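PDB 1U0K: gene product PA4716 from Pseudomonas aeruginosa, which is of unknown function but belongs to the PhzF family and, as a predicted epimerase, probably has isomerase activity. Local coordinates for residues E48-L52 with H77-A82; R59-I65 with Q96-L102; A83-H88 with G117-E121. All coordinates share one frame; numbering follows the deposited sequence.

Contact 1 (E48-L52 with H77-A82); sequences ESIFL and HPLLGA
Ile50 and Pro78 meet where strand 48-52 passes the first turn of helix 78-82, their CB atoms 3.9 Å apart and their CA atoms the nearest pair of the two backbones. Ile50 has CG1 anti to its backbone N (chi1 178°), which carries CD1 toward the first turn of the helix: it comes 3.7 Å from Pro78 O and also touches CD2 of Leu79, a side chain lying at about a right angle to it, and CB of Ala82. Leu52, two residues further on the same side of the strand, sets both its methyls against Ala82, with CD2 at 4.0 Å from CB. At the other end Glu48, the predicted active-site residue, stretches out beyond CG across the proline ring at about a right angle, and its OE1 sits 3.3 Å from Pro78 CG. The same oxygen lies 3.2 Å from His77 CE1, with carboxylate and imidazole planes 52° apart. No direct hydrogen bond spans the segments; a water takes the N-H of His77, bonds to its ND1 at 2.7 Å and only weakly reaches Glu48 OE1. The contact is greasy along most of its length and polar at the Glu48 end. The helix lies over the strand at 50°, and that strand runs between strands 21-26 and 60-67, which also supply Leu23 against Pro78 and Ile65 against Glu48.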
loop_
_atom_site.group_PDB
_atom_site.type_symbol
_atom_site.label_atom_id
_atom_site.label_comp_id
_atom_site.label_asym_id
_atom_site.label_seq_id
_atom_site.Cartn_x
_atom_site.Cartn_y
_atom_site.Cartn_z
ATOM N N GLU A 48 -8.330 0.644 -1.752
ATOM C CA GLU A 48 -9.492 1.148 -1.019
ATOM C C GLU A 48 -9.878 0.201 0.107
ATOM O O GLU A 48 -9.654 -1.009 0.011
ATOM C CB GLU A 48 -10.682 1.331 -1.966
ATOM C CG GLU A 48 -10.477 2.462 -2.949
ATOM C CD GLU A 48 -11.639 2.675 -3.887
ATOM O OE1 GLU A 48 -11.857 1.835 -4.773
ATOM O OE2 GLU A 48 -12.328 3.708 -3.750
ATOM N N SER A 49 -10.398 0.779 1.187
ATOM C CA SER A 49 -11.151 0.050 2.214
ATOM C C SER A 49 -12.583 0.586 2.224
ATOM O O SER A 49 -12.818 1.754 1.935
ATOM C CB SER A 49 -10.543 0.207 3.609
ATOM O OG SER A 49 -9.313 -0.495 3.747
ATOM N N ILE A 50 -13.532 -0.283 2.561
ATOM C CA ILE A 50 -14.936 0.105 2.685
ATOM C C ILE A 50 -15.445 -0.274 4.065
ATOM O O ILE A 50 -15.111 -1.339 4.599
ATOM C CB ILE A 50 -15.813 -0.515 1.545
ATOM C CG1 ILE A 50 -17.286 -0.142 1.727
ATOM C CG2 ILE A 50 -15.632 -2.028 1.439
ATOM C CD1 ILE A 50 -18.110 -0.331 0.499
ATOM N N PHE A 51 -16.240 0.625 4.632
ATOM C CA PHE A 51 -16.751 0.532 5.999
ATOM C C PHE A 51 -18.268 0.528 5.926
ATOM O O PHE A 51 -18.849 1.442 5.352
ATOM C CB PHE A 51 -16.246 1.722 6.827
ATOM C CG PHE A 51 -14.748 1.764 6.954
ATOM C CD1 PHE A 51 -13.980 2.334 5.947
ATOM C CD2 PHE A 51 -14.101 1.201 8.048
ATOM C CE1 PHE A 51 -12.605 2.332 6.025
ATOM C CE2 PHE A 51 -12.714 1.192 8.116
ATOM C CZ PHE A 51 -11.973 1.767 7.102
ATOM N N LEU A 52 -18.887 -0.514 6.470
ATOM C CA LEU A 52 -20.343 -0.683 6.437
ATOM C C LEU A 52 -20.973 -0.332 7.773
ATOM O O LEU A 52 -20.458 -0.663 8.836
ATOM C CB LEU A 52 -20.714 -2.112 6.043
ATOM C CG LEU A 52 -20.139 -2.640 4.719
ATOM C CD1 LEU A 52 -20.596 -4.074 4.427
ATOM C CD2 LEU A 52 -20.496 -1.739 3.547
ATOM N N HIS A 77 -16.003 -0.470 -7.189
ATOM C CA HIS A 77 -15.849 -1.910 -6.900
ATOM C C HIS A 77 -15.726 -2.350 -5.403
ATOM O O HIS A 77 -15.922 -3.527 -5.104
ATOM C CB HIS A 77 -14.674 -2.496 -7.678
ATOM C CG HIS A 77 -13.357 -2.048 -7.152
ATOM N ND1 HIS A 77 -12.857 -0.787 -7.396
ATOM C CD2 HIS A 77 -12.480 -2.649 -6.319
ATOM C CE1 HIS A 77 -11.714 -0.643 -6.752
ATOM N NE2 HIS A 77 -11.466 -1.756 -6.088
ATOM N N PRO A 78 -15.386 -1.470 -4.462
ATOM C CA PRO A 78 -15.587 -1.826 -3.050
ATOM C C PRO A 78 -17.024 -2.252 -2.762
ATOM O O PRO A 78 -17.244 -3.067 -1.874
ATOM C CB PRO A 78 -15.225 -0.542 -2.312
ATOM C CG PRO A 78 -14.202 0.069 -3.186
ATOM C CD PRO A 78 -14.754 -0.141 -4.579
ATOM N N LEU A 79 -17.992 -1.727 -3.508
ATOM C CA LEU A 79 -19.388 -2.115 -3.317
ATOM C C LEU A 79 -19.636 -3.570 -3.735
ATOM O O LEU A 79 -20.390 -4.265 -3.064
ATOM C CB LEU A 79 -20.353 -1.164 -4.047
ATOM C CG LEU A 79 -20.330 0.325 -3.680
ATOM C CD1 LEU A 79 -21.397 1.077 -4.485
ATOM C CD2 LEU A 79 -20.547 0.613 -2.220
ATOM N N LEU A 80 -18.983 -4.030 -4.800
ATOM C CA LEU A 80 -19.062 -5.426 -5.217
ATOM C C LEU A 80 -18.541 -6.356 -4.131
ATOM O O LEU A 80 -19.157 -7.381 -3.835
ATOM C CB LEU A 80 -18.256 -5.662 -6.488
ATOM C CG LEU A 80 -18.750 -4.913 -7.717
ATOM C CD1 LEU A 80 -17.865 -5.292 -8.898
ATOM C CD2 LEU A 80 -20.227 -5.182 -7.998
ATOM N N GLY A 81 -17.399 -5.992 -3.550
ATOM C CA GLY A 81 -16.811 -6.768 -2.458
ATOM C C GLY A 81 -17.713 -6.805 -1.242
ATOM O O GLY A 81 -17.915 -7.862 -0.647
ATOM N N ALA A 82 -18.274 -5.659 -0.872
ATOM C CA ALA A 82 -19.227 -5.612 0.223
ATOM C C ALA A 82 -20.430 -6.536 -0.015
ATOM O O ALA A 82 -20.841 -7.274 0.879
ATOM C CB ALA A 82 -19.683 -4.186 0.472
HETATM O O HOH W 1 -13.882 1.754 -7.611
#

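Contact 2 (R59-I65 with Q96-L102)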
loop_
_atom_site.group_PDB
_atom_site.type_symbol
_atom_site.label_atom_id
_atom_site.label_comp_id
_atom_site.label_asym_id
_atom_site.label_seq_id
_atom_site.Cartn_x
_atom_site.Cartn_y
_atom_site.Cartn_z
ATOM N N ARG A 59 -30.944 -5.863 4.457
ATOM C CA ARG A 59 -30.419 -5.844 3.091
ATOM C C ARG A 59 -29.904 -4.468 2.672
ATOM O O ARG A 59 -29.549 -4.279 1.508
ATOM C CB ARG A 59 -31.491 -6.293 2.095
ATOM C CG ARG A 59 -31.978 -7.707 2.301
ATOM C CD ARG A 59 -32.818 -8.217 1.151
ATOM N NE ARG A 59 -33.032 -9.657 1.210
ATOM C CZ ARG A 59 -32.114 -10.579 0.932
ATOM N NH1 ARG A 59 -30.879 -10.238 0.541
ATOM N NH2 ARG A 59 -32.443 -11.865 1.036
ATOM N N ALA A 60 -29.865 -3.514 3.600
ATOM C CA ALA A 60 -29.388 -2.164 3.304
ATOM C C ALA A 60 -28.368 -1.662 4.326
ATOM O O ALA A 60 -28.518 -1.849 5.521
ATOM C CB ALA A 60 -30.567 -1.181 3.192
ATOM N N PHE A 61 -27.285 -1.064 3.830
ATOM C CA PHE A 61 -26.196 -0.571 4.658
ATOM C C PHE A 61 -25.744 0.763 4.137
ATOM O O PHE A 61 -25.731 0.979 2.931
ATOM C CB PHE A 61 -25.006 -1.548 4.612
ATOM C CG PHE A 61 -25.320 -2.884 5.178
ATOM C CD1 PHE A 61 -26.065 -3.792 4.453
ATOM C CD2 PHE A 61 -24.892 -3.235 6.444
ATOM C CE1 PHE A 61 -26.400 -5.021 4.988
ATOM C CE2 PHE A 61 -25.208 -4.489 6.973
ATOM C CZ PHE A 61 -25.957 -5.368 6.248
ATOM N N ARG A 62 -25.351 1.653 5.030
ATOM C CA ARG A 62 -24.579 2.805 4.606
ATOM C C ARG A 62 -23.135 2.362 4.434
ATOM O O ARG A 62 -22.661 1.456 5.126
ATOM C CB ARG A 62 -24.669 3.940 5.611
ATOM C CG ARG A 62 -26.070 4.505 5.787
ATOM C CD ARG A 62 -26.127 5.642 6.792
ATOM N NE ARG A 62 -26.045 5.156 8.170
ATOM C CZ ARG A 62 -25.362 5.738 9.156
ATOM N NH1 ARG A 62 -24.661 6.855 8.956
ATOM N NH2 ARG A 62 -25.378 5.194 10.369
ATOM N N ALA A 63 -22.450 3.005 3.511
ATOM C CA ALA A 63 -21.059 2.677 3.221
ATOM C C ALA A 63 -20.197 3.927 3.171
ATOM O O ALA A 63 -20.652 5.009 2.798
ATOM C CB ALA A 63 -20.975 1.941 1.946
ATOM N N ARG A 64 -18.938 3.760 3.556
ATOM C CA ARG A 64 -17.942 4.808 3.455
ATOM C C ARG A 64 -16.723 4.163 2.796
ATOM O O ARG A 64 -16.272 3.103 3.238
ATOM C CB ARG A 64 -17.559 5.350 4.835
ATOM C CG ARG A 64 -18.703 5.857 5.718
ATOM C CD ARG A 64 -19.206 7.224 5.364
ATOM N NE ARG A 64 -18.220 8.293 5.511
ATOM C CZ ARG A 64 -17.911 8.917 6.639
ATOM N NH1 ARG A 64 -18.455 8.578 7.798
ATOM N NH2 ARG A 64 -17.022 9.897 6.598
ATOM N N ILE A 65 -16.227 4.784 1.732
ATOM C CA ILE A 65 -15.084 4.275 0.978
ATOM C C ILE A 65 -13.933 5.250 1.075
ATOM O O ILE A 65 -14.108 6.445 0.862
ATOM C CB ILE A 65 -15.441 4.054 -0.509
ATOM C CG1 ILE A 65 -16.569 3.036 -0.670
ATOM C CG2 ILE A 65 -14.221 3.607 -1.279
ATOM C CD1 ILE A 65 -17.176 3.012 -2.064
ATOM N N GLN A 96 -29.057 -12.877 -4.074
ATOM C CA GLN A 96 -29.354 -11.935 -3.003
ATOM C C GLN A 96 -29.288 -10.527 -3.568
ATOM O O GLN A 96 -28.492 -10.261 -4.468
ATOM C CB GLN A 96 -28.336 -12.083 -1.871
ATOM C CG GLN A 96 -28.263 -13.478 -1.273
ATOM C CD GLN A 96 -29.533 -13.881 -0.552
ATOM O OE1 GLN A 96 -30.066 -13.057 0.213
ATOM N NE2 GLN A 96 -30.009 -15.026 -0.753
ATOM N N HIS A 97 -30.130 -9.645 -3.037
ATOM C CA HIS A 97 -30.173 -8.242 -3.418
ATOM C C HIS A 97 -29.840 -7.358 -2.220
ATOM O O HIS A 97 -30.202 -7.662 -1.091
ATOM C CB HIS A 97 -31.554 -7.882 -3.972
ATOM C CG HIS A 97 -31.910 -8.635 -5.211
ATOM N ND1 HIS A 97 -32.396 -9.924 -5.185
ATOM C CD2 HIS A 97 -31.852 -8.279 -6.515
ATOM C CE1 HIS A 97 -32.619 -10.331 -6.422
ATOM N NE2 HIS A 97 -32.298 -9.351 -7.248
ATOM N N TRP A 98 -29.126 -6.270 -2.491
ATOM C CA TRP A 98 -28.587 -5.375 -1.475
ATOM C C TRP A 98 -28.741 -3.940 -1.933
ATOM O O TRP A 98 -28.764 -3.666 -3.127
ATOM C CB TRP A 98 -27.089 -5.649 -1.260
ATOM C CG TRP A 98 -26.771 -7.073 -1.104
ATOM C CD1 TRP A 98 -26.255 -7.913 -2.046
ATOM C CD2 TRP A 98 -26.954 -7.854 0.078
ATOM N NE1 TRP A 98 -26.112 -9.171 -1.519
ATOM C CE2 TRP A 98 -26.527 -9.163 -0.215
ATOM C CE3 TRP A 98 -27.430 -7.579 1.363
ATOM C CZ2 TRP A 98 -26.581 -10.198 0.724
ATOM C CZ3 TRP A 98 -27.489 -8.613 2.290
ATOM C CH2 TRP A 98 -27.063 -9.897 1.965
ATOM N N THR A 99 -28.832 -3.021 -0.983
ATOM C CA THR A 99 -28.765 -1.597 -1.272
ATOM C C THR A 99 -27.681 -0.990 -0.414
ATOM O O THR A 99 -27.706 -1.119 0.810
ATOM C CB THR A 99 -30.103 -0.920 -0.973
ATOM O OG1 THR A 99 -31.133 -1.549 -1.750
ATOM C CG2 THR A 99 -30.088 0.540 -1.422
ATOM N N LEU A 100 -26.717 -0.334 -1.045
ATOM C CA LEU A 100 -25.672 0.363 -0.312
ATOM C C LEU A 100 -25.813 1.869 -0.498
ATOM O O LEU A 100 -25.900 2.357 -1.615
ATOM C CB LEU A 100 -24.285 -0.132 -0.743
ATOM C CG LEU A 100 -24.032 -1.614 -0.473
ATOM C CD1 LEU A 100 -22.662 -2.016 -1.000
ATOM C CD2 LEU A 100 -24.152 -1.944 1.007
ATOM N N HIS A 101 -25.828 2.596 0.611
ATOM C CA HIS A 101 -26.047 4.036 0.593
ATOM C C HIS A 101 -24.735 4.768 0.784
ATOM O O HIS A 101 -24.099 4.647 1.821
ATOM C CB HIS A 101 -27.042 4.435 1.688
ATOM C CG HIS A 101 -28.424 3.935 1.434
ATOM N ND1 HIS A 101 -29.267 4.517 0.509
ATOM C CD2 HIS A 101 -29.105 2.893 1.963
ATOM C CE1 HIS A 101 -30.410 3.852 0.484
ATOM N NE2 HIS A 101 -30.337 2.863 1.357
ATOM N N LEU A 102 -24.328 5.503 -0.243
ATOM C CA LEU A 102 -23.240 6.465 -0.130
ATOM C C LEU A 102 -23.891 7.829 0.091
ATOM O O LEU A 102 -25.084 7.980 -0.139
ATOM C CB LEU A 102 -22.378 6.440 -1.392
ATOM C CG LEU A 102 -21.610 5.128 -1.621
ATOM C CD1 LEU A 102 -21.181 4.993 -3.073
ATOM C CD2 LEU A 102 -20.399 5.027 -0.690
HETATM O O HOH W 2 -32.002 -3.680 -0.357
#
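Arg59 and Gln96 open a parallel strand pairing at its N-terminal end: the extended arginine chain, CG to NE, lies along His97 O and brings the guanidinium to Gln96. NH1 and NH2 both point end-on at a single acceptor, Gln96 OE1, with NH2 at 2.8 Å from it; the oxygen lies in the guanidinium plane, while both nitrogens stand on one face of the amide. NH1 is shared, since it also donates to His97 O at 3.1 Å, and it sits over one face of the Trp98 ring near its rim, at most a weak cation-pi attraction. From there the backbones zip together. Thr99 N gives to Arg59 O at 2.9 Å, Phe61 N to Thr99 O, His101 N to Phe61 O at 2.8 Å, and Ala63 N to His101 O, a regular parallel ladder.

The tight side is the one carrying Phe61 and Leu100, which faces helix 78-90: Leu100 CD2 presses on Phe61 CB at 3.7 Å, and beyond the ladder Leu102 CD2 comes 3.5 Å from Ala63 O and touches Ile65 CD1. The face with Ala60, Thr99, Arg62 and His101 is looser and nearer solvent. There Ala60 CB lies 4.2 Å from Thr99 CB, and a water joins Arg59 O to Thr99 OG1.

Helix 78-90 connects these two parallel strands in the chain and packs on the face that carries Phe61 and Leu100, a beta-alpha-beta connection. The bonds of the ladder hold the pair in register, whereas the guanidinium is held by two carbonyl oxygens with no carboxylate among them. Arg90 lies close to Arg59 as a like charge, and the partial negative charge of the two carbonyl oxygens would ease the guanidinium's charge there without neutralising it.

Contact 3 (A83-H88 with G117-E121); sequences AALLHH and GFYAE
The helix segment 83-88 and the strand segment 117-121 run at 130° to each other, their axes 8.5 Å apart at closest approach, with the CA atoms of Ala84 and Phe118 the nearest pair. Helical bonds such as His88 N to Ala84 O run within the first segment, and no hydrogen bond joins it to the strand.

Phe118 does most of the work. Its CG stands anti to the carbonyl carbon (chi1 -60°), and this lays the ring along the helix surface instead of pointing it end-first into the turns. Ala84 O sits over the centre of one ring face, 3.7 Å above the plane, and the CB atoms of Ala84 and Phe118 are 3.8 Å apart at the root of the side chain. Farther out, two histidines meet neighbouring parts of the ring rim, from the same side as Ala84 O. CE2 comes over one face of the His87 imidazole, 3.6 Å from its CG, the two planes inclined at 48°. CZ reaches CB of His88 at 3.7 Å, while the imidazole of His88 leads away from the strand. Two residues along, the methyl of Ala120 meets that of Ala83, CB to CB, at 4.3 Å.

Strand 267-282 adds Val274 against Ala84 and Leu276 against both Phe118 and His88, extending the apolar patch. His87 NE2 makes a weak hydrogen bond to Asn94 O outside the contact. The chemistry is thus that of apolar packing. An aromatic ring is laid against carbon, imidazole and a carbonyl that already accepts a helical bond, so close fit holds helix and strand together here without directional bonds.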
loop_
_atom_site.group_PDB
_atom_site.type_symbol
_atom_site.label_atom_id
_atom_site.label_comp_id
_atom_site.label_asym_id
_atom_site.label_seq_id
_atom_site.Cartn_x
_atom_site.Cartn_y
_atom_site.Cartn_z
ATOM N N ALA A 83 -20.985 -6.521 -1.223
ATOM C CA ALA A 83 -22.122 -7.377 -1.571
ATOM C C ALA A 83 -21.785 -8.854 -1.374
ATOM O O ALA A 83 -22.580 -9.611 -0.825
ATOM C CB ALA A 83 -22.592 -7.104 -3.002
ATOM N N ALA A 84 -20.608 -9.256 -1.825
ATOM C CA ALA A 84 -20.171 -10.636 -1.701
ATOM C C ALA A 84 -20.036 -11.044 -0.235
ATOM O O ALA A 84 -20.459 -12.137 0.157
ATOM C CB ALA A 84 -18.857 -10.837 -2.428
ATOM N N LEU A 85 -19.456 -10.158 0.570
ATOM C CA LEU A 85 -19.276 -10.429 1.981
ATOM C C LEU A 85 -20.625 -10.528 2.678
ATOM O O LEU A 85 -20.827 -11.423 3.486
ATOM C CB LEU A 85 -18.380 -9.381 2.660
ATOM C CG LEU A 85 -18.263 -9.597 4.171
ATOM C CD1 LEU A 85 -17.554 -10.916 4.472
ATOM C CD2 LEU A 85 -17.584 -8.447 4.852
ATOM N N LEU A 86 -21.554 -9.626 2.364
ATOM C CA LEU A 86 -22.881 -9.678 2.979
ATOM C C LEU A 86 -23.596 -10.990 2.651
ATOM O O LEU A 86 -24.290 -11.530 3.498
ATOM C CB LEU A 86 -23.718 -8.477 2.553
ATOM C CG LEU A 86 -23.230 -7.137 3.097
ATOM C CD1 LEU A 86 -23.989 -6.001 2.434
ATOM C CD2 LEU A 86 -23.384 -7.036 4.595
ATOM N N HIS A 87 -23.408 -11.491 1.439
ATOM C CA HIS A 87 -23.967 -12.787 1.015
ATOM C C HIS A 87 -23.335 -13.912 1.833
ATOM O O HIS A 87 -24.030 -14.797 2.341
ATOM C CB HIS A 87 -23.701 -12.984 -0.475
ATOM C CG HIS A 87 -24.575 -13.998 -1.153
ATOM N ND1 HIS A 87 -24.986 -15.174 -0.564
ATOM C CD2 HIS A 87 -25.073 -14.016 -2.412
ATOM C CE1 HIS A 87 -25.716 -15.860 -1.431
ATOM N NE2 HIS A 87 -25.785 -15.175 -2.556
ATOM N N HIS A 88 -22.019 -13.862 1.994
ATOM C CA HIS A 88 -21.311 -14.840 2.836
ATOM C C HIS A 88 -21.842 -14.872 4.278
ATOM O O HIS A 88 -22.078 -15.945 4.838
ATOM C CB HIS A 88 -19.805 -14.531 2.823
ATOM C CG HIS A 88 -19.008 -15.355 3.786
ATOM N ND1 HIS A 88 -18.843 -16.716 3.645
ATOM C CD2 HIS A 88 -18.342 -15.008 4.909
ATOM C CE1 HIS A 88 -18.098 -17.168 4.638
ATOM N NE2 HIS A 88 -17.787 -16.154 5.424
ATOM N N GLY A 117 -16.220 -18.637 -4.637
ATOM C CA GLY A 117 -16.613 -17.329 -4.150
ATOM C C GLY A 117 -17.976 -16.881 -4.625
ATOM O O GLY A 117 -18.971 -17.596 -4.464
ATOM N N PHE A 118 -18.011 -15.677 -5.182
ATOM C CA PHE A 118 -19.245 -14.993 -5.540
ATOM C C PHE A 118 -19.093 -14.262 -6.863
ATOM O O PHE A 118 -17.988 -14.023 -7.337
ATOM C CB PHE A 118 -19.631 -13.975 -4.446
ATOM C CG PHE A 118 -19.854 -14.602 -3.099
ATOM C CD1 PHE A 118 -18.788 -14.838 -2.242
ATOM C CD2 PHE A 118 -21.123 -15.003 -2.707
ATOM C CE1 PHE A 118 -18.989 -15.469 -1.018
ATOM C CE2 PHE A 118 -21.331 -15.616 -1.487
ATOM C CZ PHE A 118 -20.260 -15.847 -0.637
ATOM N N TYR A 119 -20.228 -13.950 -7.470
ATOM C CA TYR A 119 -20.304 -12.979 -8.546
ATOM C C TYR A 119 -21.224 -11.880 -8.059
ATOM O O TYR A 119 -22.332 -12.153 -7.608
ATOM C CB TYR A 119 -20.867 -13.593 -9.837
ATOM C CG TYR A 119 -20.755 -12.647 -11.004
ATOM C CD1 TYR A 119 -19.594 -12.578 -11.750
ATOM C CD2 TYR A 119 -21.803 -11.800 -11.336
ATOM C CE1 TYR A 119 -19.480 -11.696 -12.812
ATOM C CE2 TYR A 119 -21.698 -10.907 -12.388
ATOM C CZ TYR A 119 -20.535 -10.860 -13.120
ATOM O OH TYR A 119 -20.448 -9.972 -14.165
ATOM N N ALA A 120 -20.769 -10.638 -8.159
ATOM C CA ALA A 120 -21.539 -9.491 -7.729
ATOM C C ALA A 120 -21.662 -8.470 -8.852
ATOM O O ALA A 120 -20.753 -8.308 -9.664
ATOM C CB ALA A 120 -20.898 -8.861 -6.508
ATOM N N GLU A 121 -22.794 -7.777 -8.879
ATOM C CA GLU A 121 -23.069 -6.767 -9.888
ATOM C C GLU A 121 -23.771 -5.573 -9.273
ATOM O O GLU A 121 -24.544 -5.711 -8.332
ATOM C CB GLU A 121 -23.957 -7.388 -10.959
ATOM C CG GLU A 121 -24.301 -6.504 -12.133
ATOM C CD GLU A 121 -25.254 -7.227 -13.061
ATOM O OE1 GLU A 121 -24.801 -8.146 -13.774
ATOM O OE2 GLU A 121 -26.461 -6.907 -13.049
#

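Overall arrangement
Helix 78-90 ties the three contacts together: its first turn serves contact 1, its next turns serve contact 3, and contact 2 pairs the strands that precede and follow it. Contacts 1 and 2 lie about 9 Å apart between centres, contacts 1 and 3 about 11 Å, and contacts 2 and 3 about 12 Å. Along the chain contact 2 interleaves with each of the others, whereas contact 1 closes before contact 3 opens. Leu79 meets Leu100, Leu86 meets Phe61 and Leu80 meets Ala120, so strands 48-54, 60-67, 96-101 and 117-129 enclose the helix, with predicted active-site Glu48 near its start, consistent with the helix-filled barrel of the DAP-epimerase-like fold.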